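Local coordinates for protein tyrocidine synthetase 3 (PDB 2JGP) that takes part in nonribosomal synthesis of the antibiotic tyrocidine, here through a peptidyl carrier domain joined to a condensation domain that probably forms peptide bonds between carrier-bound substrates, at residues R46-M51 with I59-L64; M125-K130 with Y214-D219; A235-L240 with M442-C447; Q347-V352 with R378-R383; E384-E389 with H511-E516. All coordinates share one frame; numbering follows the deposited sequence.

Contact 1: R46-M51 with I59-L64; sequences RVLSSM and IPLRIL
Leu-48 reaches across to Ile-59 and Leu-61 inside the peptidyl carrier domain, a small helical bundle in which helix 41-55 meets the short helix 61-66. How one leucine can join a helix to the loop and first turn of the next is plain from its branches. Its CG stands anti to the carbonyl carbon, beside the backbone N (chi1 -57°), and each methyl beyond has its own partner. Leu-48 CD2 lies 3.0 Å from Ile-59 O and 3.6 Å from Ile-59 CB, the two side chains passing each other at a slant. CD1 meets Leu-61, whose side chain it crosses at about a right angle; the gap from Leu-48 CD1 to Leu-61 CD1 is 3.5 Å, tighter than usual for two carbons. One turn further on, Met-51 CG lies 4.0 Å from Ile-59 CD1; beyond it the methionine chain bends at chi2 and chi3. Val-47 and Leu-64 fill in behind, Val-47 also leaning on Trp-19 of helix 10-23 and Leu-64 on Leu-73 of helix 70-79, which ties the pair into the bundle. Polar contact is left to one water, which donates to Leu-48 O at 2.8 Å and accepts from Ile-59 N.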
# COMPACT_ATOMS: atom_id res chain seq x y z
N ARG A 46 17.18 6.47 -28.94
CA ARG A 46 17.55 6.99 -27.62
C ARG A 46 16.58 6.53 -26.53
O ARG A 46 17.00 6.26 -25.40
CB ARG A 46 17.64 8.51 -27.63
CG ARG A 46 18.83 9.08 -28.37
CD ARG A 46 18.71 10.58 -28.49
NE ARG A 46 19.96 11.22 -28.88
CZ ARG A 46 20.08 12.50 -29.25
NH1 ARG A 46 19.02 13.31 -29.29
NH2 ARG A 46 21.27 12.98 -29.59
N VAL A 47 15.29 6.46 -26.85
CA VAL A 47 14.29 5.95 -25.90
C VAL A 47 14.58 4.48 -25.56
O VAL A 47 14.54 4.08 -24.40
CB VAL A 47 12.85 6.09 -26.43
CG1 VAL A 47 11.87 5.25 -25.59
CG2 VAL A 47 12.43 7.55 -26.44
N LEU A 48 14.88 3.69 -26.59
CA LEU A 48 15.24 2.29 -26.41
C LEU A 48 16.47 2.15 -25.51
O LEU A 48 16.50 1.32 -24.60
CB LEU A 48 15.50 1.61 -27.75
CG LEU A 48 14.38 1.66 -28.79
CD1 LEU A 48 14.78 0.89 -30.03
CD2 LEU A 48 13.07 1.12 -28.22
N SER A 49 17.48 2.98 -25.79
CA SER A 49 18.71 2.99 -25.01
C SER A 49 18.45 3.36 -23.55
O SER A 49 18.98 2.72 -22.64
CB SER A 49 19.72 3.97 -25.61
OG SER A 49 20.18 3.51 -26.86
N SER A 50 17.65 4.41 -23.34
CA SER A 50 17.34 4.88 -21.98
C SER A 50 16.59 3.84 -21.14
O SER A 50 16.86 3.70 -19.95
CB SER A 50 16.52 6.17 -22.01
OG SER A 50 17.30 7.23 -22.54
N MET A 51 15.63 3.15 -21.76
CA MET A 51 14.88 2.10 -21.07
C MET A 51 15.77 0.91 -20.74
O MET A 51 15.60 0.27 -19.70
CB MET A 51 13.67 1.65 -21.89
CG MET A 51 12.61 2.73 -22.05
SD MET A 51 11.85 3.22 -20.49
CE MET A 51 10.92 1.74 -20.08
N ILE A 59 13.40 -3.01 -25.59
CA ILE A 59 12.25 -2.79 -26.45
C ILE A 59 12.75 -2.76 -27.89
O ILE A 59 13.55 -1.89 -28.23
CB ILE A 59 11.57 -1.45 -26.14
CG1 ILE A 59 11.08 -1.39 -24.69
CG2 ILE A 59 10.40 -1.20 -27.09
CD1 ILE A 59 10.65 0.01 -24.26
N PRO A 60 12.31 -3.72 -28.73
CA PRO A 60 12.75 -3.68 -30.12
C PRO A 60 12.28 -2.39 -30.78
O PRO A 60 11.20 -1.91 -30.47
CB PRO A 60 12.06 -4.90 -30.75
CG PRO A 60 11.67 -5.77 -29.61
CD PRO A 60 11.39 -4.85 -28.48
N LEU A 61 13.09 -1.84 -31.69
CA LEU A 61 12.71 -0.61 -32.37
C LEU A 61 11.40 -0.81 -33.13
O LEU A 61 10.55 0.07 -33.14
CB LEU A 61 13.82 -0.14 -33.31
CG LEU A 61 13.63 1.23 -33.98
CD1 LEU A 61 13.45 2.32 -32.93
CD2 LEU A 61 14.80 1.53 -34.90
N ARG A 62 11.25 -1.97 -33.76
CA ARG A 62 10.02 -2.34 -34.46
C ARG A 62 8.75 -2.19 -33.62
O ARG A 62 7.71 -1.81 -34.14
CB ARG A 62 10.08 -3.77 -35.01
CG ARG A 62 10.79 -4.79 -34.13
CD ARG A 62 12.31 -4.86 -34.42
NE ARG A 62 12.74 -6.21 -34.80
CZ ARG A 62 13.84 -6.48 -35.51
NH1 ARG A 62 14.65 -5.52 -35.93
NH2 ARG A 62 14.13 -7.75 -35.80
N ILE A 63 8.85 -2.49 -32.33
CA ILE A 63 7.71 -2.39 -31.43
C ILE A 63 7.35 -0.93 -31.11
O ILE A 63 6.17 -0.59 -31.02
CB ILE A 63 7.97 -3.16 -30.12
CG1 ILE A 63 8.09 -4.67 -30.41
CG2 ILE A 63 6.87 -2.91 -29.11
CD1 ILE A 63 6.84 -5.29 -30.99
N LEU A 64 8.35 -0.07 -30.95
CA LEU A 64 8.09 1.36 -30.75
C LEU A 64 7.36 1.95 -31.96
O LEU A 64 6.44 2.76 -31.82
CB LEU A 64 9.39 2.13 -30.49
CG LEU A 64 9.28 3.64 -30.26
CD1 LEU A 64 8.16 4.01 -29.30
CD2 LEU A 64 10.62 4.19 -29.75
O HOH W 1 14.67 -0.76 -24.51

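Contact 2: M125-K130 with Y214-D219; sequences MLIEGK and YVLFTD
The phenol ring of Tyr-214 turns an edge toward the end of strand 123-129: Gly-129 O lies in the ring plane, 3.7 Å from Tyr-214 CE1, and Ile-127 O is near that plane too. Leu-206 and Lys-208 of strand 202-210 and Leu-131 also touch the Tyr-214 side chain. Its hydroxyl gives a weak hydrogen bond to Lys-130 O, which lies oblique to the ring, beyond the last strand residue. Behind the ring the two backbones run antiparallel. Ile-127 and Tyr-214 form a hydrogen-bonded pair, with Ile-127 N to Tyr-214 O at 2.8 Å and almost straight (174°), and Met-125 with Leu-216 forms the next. Between them Leu-126 and Val-215 are a non-hydrogen-bonded pair on the other face of the sheet. On the sheet face that carries Tyr-214, Met-125 and Leu-216 lie side by side and point the same way; the bend at chi3 (57°) brings Met-125 CE to 3.7 Å from Leu-216 CD2. Ile-127 CD1 approaches Leu-216 CB at 4.1 Å. These are inner strands of a five-stranded mixed sheet of the condensation domain: strand 202-210 flanks 213-220, strand 447-451 flanks 123-129, and helix 133-146 packs on Leu-216 through Val-136.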
# COMPACT_ATOMS: atom_id res chain seq x y z
N MET A 125 -16.72 -10.80 12.33
CA MET A 125 -17.86 -10.52 11.47
C MET A 125 -19.11 -11.04 12.14
O MET A 125 -19.14 -12.20 12.56
CB MET A 125 -17.67 -11.20 10.12
CG MET A 125 -18.77 -10.92 9.11
SD MET A 125 -18.22 -11.30 7.43
CE MET A 125 -17.75 -13.02 7.61
N LEU A 126 -20.13 -10.19 12.26
CA LEU A 126 -21.44 -10.61 12.75
C LEU A 126 -22.23 -11.20 11.58
O LEU A 126 -22.47 -10.52 10.58
CB LEU A 126 -22.21 -9.43 13.36
CG LEU A 126 -23.63 -9.74 13.84
CD1 LEU A 126 -23.61 -10.79 14.96
CD2 LEU A 126 -24.34 -8.47 14.31
N ILE A 127 -22.65 -12.46 11.73
CA ILE A 127 -23.45 -13.14 10.72
C ILE A 127 -24.84 -13.40 11.29
O ILE A 127 -24.99 -14.13 12.26
CB ILE A 127 -22.82 -14.48 10.30
CG1 ILE A 127 -21.40 -14.26 9.76
CG2 ILE A 127 -23.69 -15.17 9.25
CD1 ILE A 127 -20.70 -15.54 9.33
N GLU A 128 -25.84 -12.79 10.67
CA GLU A 128 -27.23 -12.94 11.08
C GLU A 128 -28.01 -13.67 9.99
O GLU A 128 -28.21 -13.14 8.89
CB GLU A 128 -27.85 -11.57 11.37
CG GLU A 128 -27.39 -10.98 12.70
CD GLU A 128 -27.54 -9.47 12.76
OE1 GLU A 128 -26.93 -8.77 11.93
OE2 GLU A 128 -28.26 -8.99 13.66
N GLY A 129 -28.44 -14.89 10.30
CA GLY A 129 -29.11 -15.76 9.34
C GLY A 129 -28.90 -17.22 9.69
O GLY A 129 -28.42 -17.53 10.78
N LYS A 130 -29.23 -18.11 8.76
CA LYS A 130 -29.25 -19.55 9.04
C LYS A 130 -27.86 -20.09 9.37
O LYS A 130 -27.63 -20.57 10.48
CB LYS A 130 -29.88 -20.32 7.87
CG LYS A 130 -31.30 -19.90 7.51
CD LYS A 130 -32.29 -20.01 8.68
CE LYS A 130 -32.52 -21.45 9.11
NZ LYS A 130 -33.63 -21.57 10.09
N TYR A 214 -24.30 -15.39 14.72
CA TYR A 214 -22.96 -15.94 14.87
C TYR A 214 -21.92 -14.83 14.76
O TYR A 214 -22.14 -13.82 14.09
CB TYR A 214 -22.68 -16.97 13.78
CG TYR A 214 -23.66 -18.12 13.70
CD1 TYR A 214 -24.82 -18.02 12.95
CD2 TYR A 214 -23.42 -19.32 14.37
CE1 TYR A 214 -25.73 -19.07 12.87
CE2 TYR A 214 -24.30 -20.37 14.29
CZ TYR A 214 -25.46 -20.25 13.54
OH TYR A 214 -26.34 -21.30 13.47
N VAL A 215 -20.78 -15.02 15.43
CA VAL A 215 -19.61 -14.18 15.21
C VAL A 215 -18.50 -15.05 14.63
O VAL A 215 -18.12 -16.05 15.23
CB VAL A 215 -19.11 -13.51 16.50
CG1 VAL A 215 -17.81 -12.74 16.23
CG2 VAL A 215 -20.18 -12.59 17.05
N LEU A 216 -18.01 -14.68 13.45
CA LEU A 216 -16.90 -15.38 12.82
C LEU A 216 -15.61 -14.67 13.15
O LEU A 216 -15.39 -13.53 12.73
CB LEU A 216 -17.08 -15.44 11.30
CG LEU A 216 -16.07 -16.28 10.51
CD1 LEU A 216 -16.18 -17.76 10.89
CD2 LEU A 216 -16.29 -16.09 9.02
N PHE A 217 -14.75 -15.33 13.91
CA PHE A 217 -13.43 -14.80 14.24
C PHE A 217 -12.39 -15.45 13.34
O PHE A 217 -12.29 -16.67 13.28
CB PHE A 217 -13.09 -15.06 15.71
CG PHE A 217 -11.66 -14.77 16.05
CD1 PHE A 217 -11.28 -13.49 16.43
CD2 PHE A 217 -10.69 -15.77 15.98
CE1 PHE A 217 -9.95 -13.20 16.73
CE2 PHE A 217 -9.36 -15.49 16.29
CZ PHE A 217 -8.99 -14.20 16.66
N THR A 218 -11.60 -14.63 12.65
CA THR A 218 -10.54 -15.11 11.78
C THR A 218 -9.24 -14.39 12.13
O THR A 218 -9.25 -13.19 12.41
CB THR A 218 -10.89 -14.89 10.29
OG1 THR A 218 -12.14 -15.54 9.99
CG2 THR A 218 -9.79 -15.46 9.39
N ASP A 219 -8.13 -15.12 12.14
CA ASP A 219 -6.83 -14.52 12.39
C ASP A 219 -5.81 -15.20 11.50
O ASP A 219 -5.95 -16.38 11.17
CB ASP A 219 -6.44 -14.65 13.86
CG ASP A 219 -5.31 -13.70 14.27
OD1 ASP A 219 -4.76 -12.97 13.41
OD2 ASP A 219 -5.00 -13.67 15.47

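Contact 3: A235-L240 with M442-C447; sequences AEWVQL and MTLPEC
Val-238 touches Leu-444 where helix 227-241 of the condensation domain packs against the loop that leads into strand 447-451, an edge strand of the five-stranded sheet. Followed outward, the valine makes contact through CB, CG1 and CG2. Val-238 CB is 4.1 Å from Leu-444 CD1. CG1 of Val-238, anti to the backbone N (chi1 167°), presses on Leu-444 CD1 at 3.5 Å and also nears the carbonyl of Thr-443, while Val-238 CG2 lies 3.8 Å from Leu-444 CD1 and 4.0 Å from Met-442 SD. A single leucine methyl thus sits against both branches of the valine, and the thioether comes in beside the second branch. Met-442 CG lies between the backbone N and the carbonyl carbon, and SD follows extended (chi2 -171°); the bend at chi3 turns only CE. Leu-449 of strand 447-451 completes the apolar cluster, touching Val-238, Met-442 and Leu-444 alike. The contact is plain hydrophobic packing between helix and loop. Within the loop, Leu-444 N donates to Cys-447 O. The second leucine methyl approaches Trp-237, whose side chain also packs on Ala-139, Leu-143 and Phe-140 of helix 133-146: Leu-444 CD2 is 4.4 Å from Trp-237 CZ3.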
# COMPACT_ATOMS: atom_id res chain seq x y z
N ALA A 235 -14.02 -12.06 0.20
CA ALA A 235 -14.83 -12.14 -1.01
C ALA A 235 -14.93 -13.58 -1.49
O ALA A 235 -16.02 -14.05 -1.82
CB ALA A 235 -14.25 -11.26 -2.12
N GLU A 236 -13.80 -14.28 -1.50
CA GLU A 236 -13.75 -15.64 -2.02
C GLU A 236 -14.38 -16.65 -1.06
O GLU A 236 -14.92 -17.66 -1.50
CB GLU A 236 -12.31 -16.04 -2.36
CG GLU A 236 -11.75 -15.23 -3.52
CD GLU A 236 -10.44 -15.76 -4.04
OE1 GLU A 236 -9.88 -16.67 -3.40
OE2 GLU A 236 -9.98 -15.27 -5.08
N TRP A 237 -14.30 -16.38 0.24
CA TRP A 237 -14.98 -17.21 1.23
C TRP A 237 -16.50 -17.18 0.99
O TRP A 237 -17.15 -18.22 0.96
CB TRP A 237 -14.66 -16.74 2.65
CG TRP A 237 -15.36 -17.57 3.68
CD1 TRP A 237 -14.95 -18.76 4.18
CD2 TRP A 237 -16.62 -17.28 4.31
NE1 TRP A 237 -15.87 -19.24 5.09
CE2 TRP A 237 -16.90 -18.34 5.18
CE3 TRP A 237 -17.53 -16.22 4.21
CZ2 TRP A 237 -18.06 -18.39 5.96
CZ3 TRP A 237 -18.68 -16.26 4.99
CH2 TRP A 237 -18.94 -17.34 5.85
N VAL A 238 -17.03 -15.97 0.81
CA VAL A 238 -18.45 -15.77 0.50
C VAL A 238 -18.87 -16.50 -0.78
O VAL A 238 -19.92 -17.15 -0.81
CB VAL A 238 -18.78 -14.26 0.35
CG1 VAL A 238 -20.16 -14.04 -0.27
CG2 VAL A 238 -18.68 -13.56 1.71
N GLN A 239 -18.05 -16.39 -1.81
CA GLN A 239 -18.30 -17.08 -3.08
C GLN A 239 -18.24 -18.61 -2.92
O GLN A 239 -19.14 -19.31 -3.40
CB GLN A 239 -17.29 -16.63 -4.15
CG GLN A 239 -17.55 -15.24 -4.70
CD GLN A 239 -16.42 -14.74 -5.59
OE1 GLN A 239 -15.34 -14.40 -5.10
NE2 GLN A 239 -16.66 -14.70 -6.89
N LEU A 240 -17.20 -19.10 -2.25
CA LEU A 240 -17.03 -20.54 -2.03
C LEU A 240 -18.16 -21.14 -1.18
O LEU A 240 -18.61 -22.25 -1.46
CB LEU A 240 -15.68 -20.84 -1.38
CG LEU A 240 -14.47 -20.67 -2.30
CD1 LEU A 240 -13.17 -20.65 -1.48
CD2 LEU A 240 -14.42 -21.76 -3.37
N MET A 442 -22.18 -7.19 2.58
CA MET A 442 -22.08 -7.78 1.23
C MET A 442 -23.05 -8.95 1.02
O MET A 442 -23.30 -9.35 -0.12
CB MET A 442 -20.64 -8.19 0.92
CG MET A 442 -20.10 -9.37 1.72
SD MET A 442 -18.32 -9.58 1.46
CE MET A 442 -17.68 -8.12 2.28
N THR A 443 -23.56 -9.51 2.12
CA THR A 443 -24.70 -10.45 2.10
C THR A 443 -24.42 -11.85 1.54
O THR A 443 -23.52 -12.06 0.71
CB THR A 443 -25.95 -9.87 1.37
OG1 THR A 443 -25.73 -9.86 -0.05
CG2 THR A 443 -26.26 -8.46 1.86
N LEU A 444 -25.21 -12.81 2.02
CA LEU A 444 -25.22 -14.19 1.56
C LEU A 444 -26.66 -14.57 1.19
O LEU A 444 -27.58 -13.81 1.49
CB LEU A 444 -24.69 -15.11 2.66
CG LEU A 444 -23.23 -15.56 2.53
CD1 LEU A 444 -22.30 -14.37 2.54
CD2 LEU A 444 -22.87 -16.53 3.65
N PRO A 445 -26.85 -15.73 0.53
CA PRO A 445 -28.22 -16.16 0.19
C PRO A 445 -29.20 -16.16 1.37
O PRO A 445 -30.32 -15.66 1.23
CB PRO A 445 -28.02 -17.60 -0.34
CG PRO A 445 -26.61 -17.97 0.01
CD PRO A 445 -25.85 -16.69 0.04
N GLU A 446 -28.78 -16.70 2.51
CA GLU A 446 -29.65 -16.84 3.68
C GLU A 446 -29.17 -16.04 4.89
O GLU A 446 -29.74 -16.16 5.98
CB GLU A 446 -29.76 -18.32 4.07
CG GLU A 446 -30.35 -19.23 2.98
CD GLU A 446 -31.87 -19.24 2.96
OE1 GLU A 446 -32.50 -18.38 3.60
OE2 GLU A 446 -32.44 -20.13 2.29
N CYS A 447 -28.14 -15.21 4.71
CA CYS A 447 -27.53 -14.47 5.82
C CYS A 447 -27.17 -13.03 5.46
O CYS A 447 -27.16 -12.65 4.29
CB CYS A 447 -26.26 -15.20 6.29
SG CYS A 447 -26.56 -16.80 7.06

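Contact 4: Q347-V352 with R378-R383; sequences QEDIIV and RNKPQR
Two salt bridges of different build join Asp-349 to Arg-378 and Glu-348 to Arg-383. Arg-378, extended from CG to NE, grips its aspartate side-on: Arg-378 NE reaches Asp-349 OD1 at 3.1 Å and NH2 reaches OD2 of Asp-349 at 2.9 Å, both on syn lone pairs, the carboxylate and guanidinium planes 24° apart. Arg-378 NH1 turns to a second acid, Asp-282. At Arg-383 the guanidinium stands at 90° to the carboxylate, and its two bonds to Glu-348 are weak. Firmer is the backbone link from Arg-383 N, which meets Glu-348 OE1 at 2.9 Å from above the carboxylate plane.

Main-chain bonds pair Ile-350 with Asn-379, N to O each way at 2.9 Å, in the two-stranded antiparallel sheet of strands 350-356 and 373-379 in the condensation domain. Past it, Pro-381 centres an inverse gamma turn.

Among apolar groups, Ile-350 CD1 lies 4.0 Å from Pro-381 CG, the two side chains at about a right angle, and Ile-351 CG1 is 4.1 Å from Arg-378 CG. A water donates to Glu-348 O at 2.6 Å and accepts from Gln-382 NE2.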
# COMPACT_ATOMS: atom_id res chain seq x y z
N GLN A 347 8.44 23.92 9.09
CA GLN A 347 9.49 23.32 8.27
C GLN A 347 9.08 23.35 6.80
O GLN A 347 7.90 23.40 6.48
CB GLN A 347 9.73 21.87 8.70
CG GLN A 347 10.38 21.73 10.07
CD GLN A 347 10.55 20.29 10.48
OE1 GLN A 347 9.61 19.50 10.41
NE2 GLN A 347 11.75 19.94 10.93
N GLU A 348 10.08 23.30 5.92
CA GLU A 348 9.86 23.39 4.48
C GLU A 348 10.48 22.20 3.73
O GLU A 348 10.72 22.27 2.53
CB GLU A 348 10.42 24.71 3.95
CG GLU A 348 9.90 25.93 4.69
CD GLU A 348 10.19 27.22 3.97
OE1 GLU A 348 9.32 28.12 3.99
OE2 GLU A 348 11.27 27.33 3.36
N ASP A 349 10.72 21.12 4.45
CA ASP A 349 11.31 19.90 3.91
C ASP A 349 10.78 18.77 4.77
O ASP A 349 11.12 18.67 5.96
CB ASP A 349 12.84 19.99 3.98
CG ASP A 349 13.54 18.85 3.27
OD1 ASP A 349 12.88 17.89 2.80
OD2 ASP A 349 14.79 18.90 3.21
N ILE A 350 9.94 17.93 4.17
CA ILE A 350 9.09 17.00 4.91
C ILE A 350 8.99 15.66 4.20
O ILE A 350 8.81 15.61 2.98
CB ILE A 350 7.66 17.57 5.06
CG1 ILE A 350 7.72 18.93 5.76
CG2 ILE A 350 6.78 16.58 5.84
CD1 ILE A 350 6.39 19.46 6.21
N ILE A 351 9.10 14.58 4.98
CA ILE A 351 8.95 13.21 4.47
C ILE A 351 7.68 12.60 5.04
O ILE A 351 7.45 12.64 6.25
CB ILE A 351 10.17 12.34 4.83
CG1 ILE A 351 11.47 13.04 4.41
CG2 ILE A 351 10.07 10.96 4.16
CD1 ILE A 351 12.72 12.40 4.97
N VAL A 352 6.83 12.06 4.16
CA VAL A 352 5.58 11.41 4.54
C VAL A 352 5.57 10.00 3.99
O VAL A 352 5.79 9.80 2.81
CB VAL A 352 4.36 12.17 3.97
CG1 VAL A 352 3.07 11.38 4.22
CG2 VAL A 352 4.29 13.59 4.56
N ARG A 378 9.30 12.45 -0.09
CA ARG A 378 9.93 13.70 0.36
C ARG A 378 9.50 14.86 -0.52
O ARG A 378 9.59 14.78 -1.75
CB ARG A 378 11.45 13.57 0.34
CG ARG A 378 12.19 14.82 0.83
CD ARG A 378 13.69 14.58 0.79
NE ARG A 378 14.45 15.70 1.34
CZ ARG A 378 15.73 15.63 1.71
NH1 ARG A 378 16.41 14.49 1.59
NH2 ARG A 378 16.33 16.70 2.20
N ASN A 379 9.06 15.94 0.11
CA ASN A 379 8.66 17.15 -0.60
C ASN A 379 9.11 18.38 0.16
O ASN A 379 9.42 18.30 1.35
CB ASN A 379 7.15 17.17 -0.81
CG ASN A 379 6.71 16.26 -1.93
OD1 ASN A 379 6.16 15.17 -1.69
ND2 ASN A 379 6.98 16.67 -3.16
N LYS A 380 9.13 19.51 -0.53
CA LYS A 380 9.69 20.74 0.00
C LYS A 380 8.69 21.89 -0.09
O LYS A 380 8.78 22.74 -0.98
CB LYS A 380 11.00 21.07 -0.72
CG LYS A 380 12.07 20.02 -0.46
CD LYS A 380 13.40 20.36 -1.09
CE LYS A 380 14.37 19.19 -0.97
NZ LYS A 380 15.63 19.45 -1.72
N PRO A 381 7.70 21.89 0.83
CA PRO A 381 6.70 22.96 0.87
C PRO A 381 7.28 24.28 1.39
O PRO A 381 7.12 24.63 2.55
CB PRO A 381 5.63 22.39 1.82
CG PRO A 381 6.37 21.48 2.71
CD PRO A 381 7.47 20.88 1.88
N GLN A 382 7.98 24.97 0.50
CA GLN A 382 8.58 26.26 0.80
C GLN A 382 7.55 27.39 0.69
O GLN A 382 6.69 27.37 -0.18
CB GLN A 382 9.77 26.52 -0.14
CG GLN A 382 10.91 25.51 0.03
CD GLN A 382 11.92 25.54 -1.11
OE1 GLN A 382 11.89 26.43 -1.96
NE2 GLN A 382 12.82 24.56 -1.13
N ARG A 383 7.66 28.36 1.59
CA ARG A 383 6.69 29.46 1.72
C ARG A 383 6.46 30.25 0.43
O ARG A 383 5.36 30.73 0.18
CB ARG A 383 7.13 30.42 2.84
CG ARG A 383 8.30 31.32 2.46
CD ARG A 383 9.09 31.81 3.67
NE ARG A 383 10.11 30.85 4.09
CZ ARG A 383 10.88 31.00 5.17
NH1 ARG A 383 10.78 32.07 5.94
NH2 ARG A 383 11.78 30.06 5.46
O HOH W 2 13.06 23.13 1.70

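Contact 5: E384-E389 with H511-E516; sequences EKTFSE and HIRLGE
A capping box at the start of helix 387-403, formed by Thr-386 and Glu-389, is the place where the 511-516 segment near the C-terminus of the chain docks through His-511 to Leu-514. In the box, Thr-386 OG1 accepts from Glu-389 N, and Glu-389 OE1 in turn accepts the N-H of Thr-386 at 2.9 Å on its anti lone pair. The backbones then bridge on both sides of Thr-386: Phe-387 N donates to Ile-512 O at 2.8 Å, and Leu-514 N to Lys-385 O at 2.9 Å. Arg-513 runs extended from CG to NE before turning its guanidinium over the threonine, whose methyl Thr-386 CG2 lies against one face, 3.3 Å from Arg-513 NH1. Arg-513 NH1 also donates to Glu-384 O at 2.8 Å. Glu-389 OE1 stays beyond salt-bridge distance, though its charge may still favour the arginine. On the buried side Leu-514 CD2 rests near the edge of the Phe-387 ring, and the phenylalanine itself packs on Ala-335 and Val-339 of helix 329-345. At the outer end His-511 leans on Ser-388, with His-511 ND1 3.5 Å from Ser-388 CB.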
# COMPACT_ATOMS: atom_id res chain seq x y z
N GLU A 384 7.52 30.39 -0.38
CA GLU A 384 7.48 31.22 -1.58
C GLU A 384 6.85 30.51 -2.78
O GLU A 384 6.48 31.15 -3.75
CB GLU A 384 8.90 31.69 -1.94
CG GLU A 384 9.58 32.47 -0.82
CD GLU A 384 10.99 32.94 -1.16
OE1 GLU A 384 11.16 33.71 -2.14
OE2 GLU A 384 11.94 32.55 -0.44
N LYS A 385 6.74 29.18 -2.71
CA LYS A 385 6.16 28.41 -3.81
C LYS A 385 4.66 28.62 -3.90
O LYS A 385 3.99 28.80 -2.88
CB LYS A 385 6.45 26.92 -3.63
CG LYS A 385 7.90 26.55 -3.88
CD LYS A 385 8.15 25.08 -3.65
CE LYS A 385 9.61 24.74 -3.91
NZ LYS A 385 9.95 23.36 -3.48
N THR A 386 4.12 28.61 -5.11
CA THR A 386 2.67 28.59 -5.30
C THR A 386 2.22 27.17 -5.02
O THR A 386 2.99 26.22 -5.21
CB THR A 386 2.26 29.00 -6.73
OG1 THR A 386 2.73 28.02 -7.66
CG2 THR A 386 2.83 30.37 -7.10
N PHE A 387 0.99 26.99 -4.54
CA PHE A 387 0.49 25.64 -4.32
C PHE A 387 0.51 24.88 -5.64
O PHE A 387 0.84 23.70 -5.67
CB PHE A 387 -0.91 25.61 -3.72
CG PHE A 387 -1.44 24.21 -3.53
CD1 PHE A 387 -1.03 23.45 -2.44
CD2 PHE A 387 -2.33 23.65 -4.44
CE1 PHE A 387 -1.50 22.15 -2.27
CE2 PHE A 387 -2.80 22.36 -4.27
CZ PHE A 387 -2.38 21.61 -3.18
N SER A 388 0.17 25.57 -6.73
CA SER A 388 0.16 24.95 -8.05
C SER A 388 1.52 24.32 -8.40
O SER A 388 1.57 23.15 -8.82
CB SER A 388 -0.24 25.97 -9.12
OG SER A 388 -0.31 25.36 -10.39
N GLU A 389 2.60 25.06 -8.21
CA GLU A 389 3.93 24.53 -8.55
C GLU A 389 4.38 23.47 -7.54
O GLU A 389 5.03 22.50 -7.92
CB GLU A 389 4.97 25.65 -8.68
CG GLU A 389 5.49 26.20 -7.38
CD GLU A 389 6.47 27.34 -7.60
OE1 GLU A 389 6.20 28.46 -7.14
OE2 GLU A 389 7.51 27.09 -8.26
N HIS A 511 -3.17 28.94 -7.15
CA HIS A 511 -1.91 29.65 -7.34
C HIS A 511 -1.50 30.47 -6.13
O HIS A 511 -0.47 31.14 -6.15
CB HIS A 511 -2.01 30.51 -8.60
CG HIS A 511 -2.36 29.71 -9.81
ND1 HIS A 511 -1.43 28.94 -10.48
CD2 HIS A 511 -3.54 29.51 -10.44
CE1 HIS A 511 -2.02 28.33 -11.49
NE2 HIS A 511 -3.30 28.66 -11.49
N ILE A 512 -2.29 30.40 -5.06
CA ILE A 512 -1.93 31.02 -3.79
C ILE A 512 -0.57 30.50 -3.34
O ILE A 512 -0.26 29.32 -3.51
CB ILE A 512 -2.97 30.73 -2.69
CG1 ILE A 512 -2.69 31.57 -1.44
CG2 ILE A 512 -3.01 29.24 -2.35
CD1 ILE A 512 -3.81 31.53 -0.42
N ARG A 513 0.25 31.38 -2.78
CA ARG A 513 1.57 30.97 -2.29
C ARG A 513 1.42 30.34 -0.92
O ARG A 513 0.57 30.75 -0.12
CB ARG A 513 2.55 32.14 -2.31
CG ARG A 513 2.81 32.65 -3.74
CD ARG A 513 3.97 33.62 -3.82
NE ARG A 513 4.14 34.15 -5.18
CZ ARG A 513 4.74 33.51 -6.19
NH1 ARG A 513 5.24 32.30 -6.03
NH2 ARG A 513 4.83 34.09 -7.38
N LEU A 514 2.22 29.32 -0.65
CA LEU A 514 2.06 28.53 0.58
C LEU A 514 2.04 29.39 1.84
O LEU A 514 1.22 29.17 2.73
CB LEU A 514 3.16 27.46 0.69
CG LEU A 514 3.22 26.38 -0.40
CD1 LEU A 514 4.02 25.19 0.09
CD2 LEU A 514 1.83 25.94 -0.87
N GLY A 515 2.93 30.38 1.90
CA GLY A 515 2.98 31.30 3.04
C GLY A 515 1.75 32.16 3.22
O GLY A 515 1.44 32.59 4.33
N GLU A 516 1.04 32.43 2.12
CA GLU A 516 -0.18 33.25 2.15
C GLU A 516 -1.43 32.45 2.52
O GLU A 516 -2.48 33.04 2.79
CB GLU A 516 -0.39 33.96 0.81
CG GLU A 516 0.21 35.35 0.73
CD GLU A 516 1.73 35.36 0.85
OE1 GLU A 516 2.40 34.88 -0.08
OE2 GLU A 516 2.24 35.85 1.88

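Overall arrangement
Five contacts in one chain illustrate how chemistry follows position. Contact 1, partly buried and joined by apolar side chains and one water, stands alone in the carrier domain, its nearest atoms about 22 Å from those of contact 4; the other four belong to the condensation domain. Contacts 2 and 3 adjoin, Cys-447 packing on Ile-127 and Gly-129; contact 3 is the buried one, wholly apolar, while contact 2 adds strand pairing. Contacts 4 and 5 lie across the chain's centre, linked by a hydrogen bond from Lys-385 NZ to Lys-380 O. Contact 4, partly buried, relies on salt bridges and strand pairing; contact 5, at the surface, on backbone bonds, a capping box and an arginine-to-carbonyl bond.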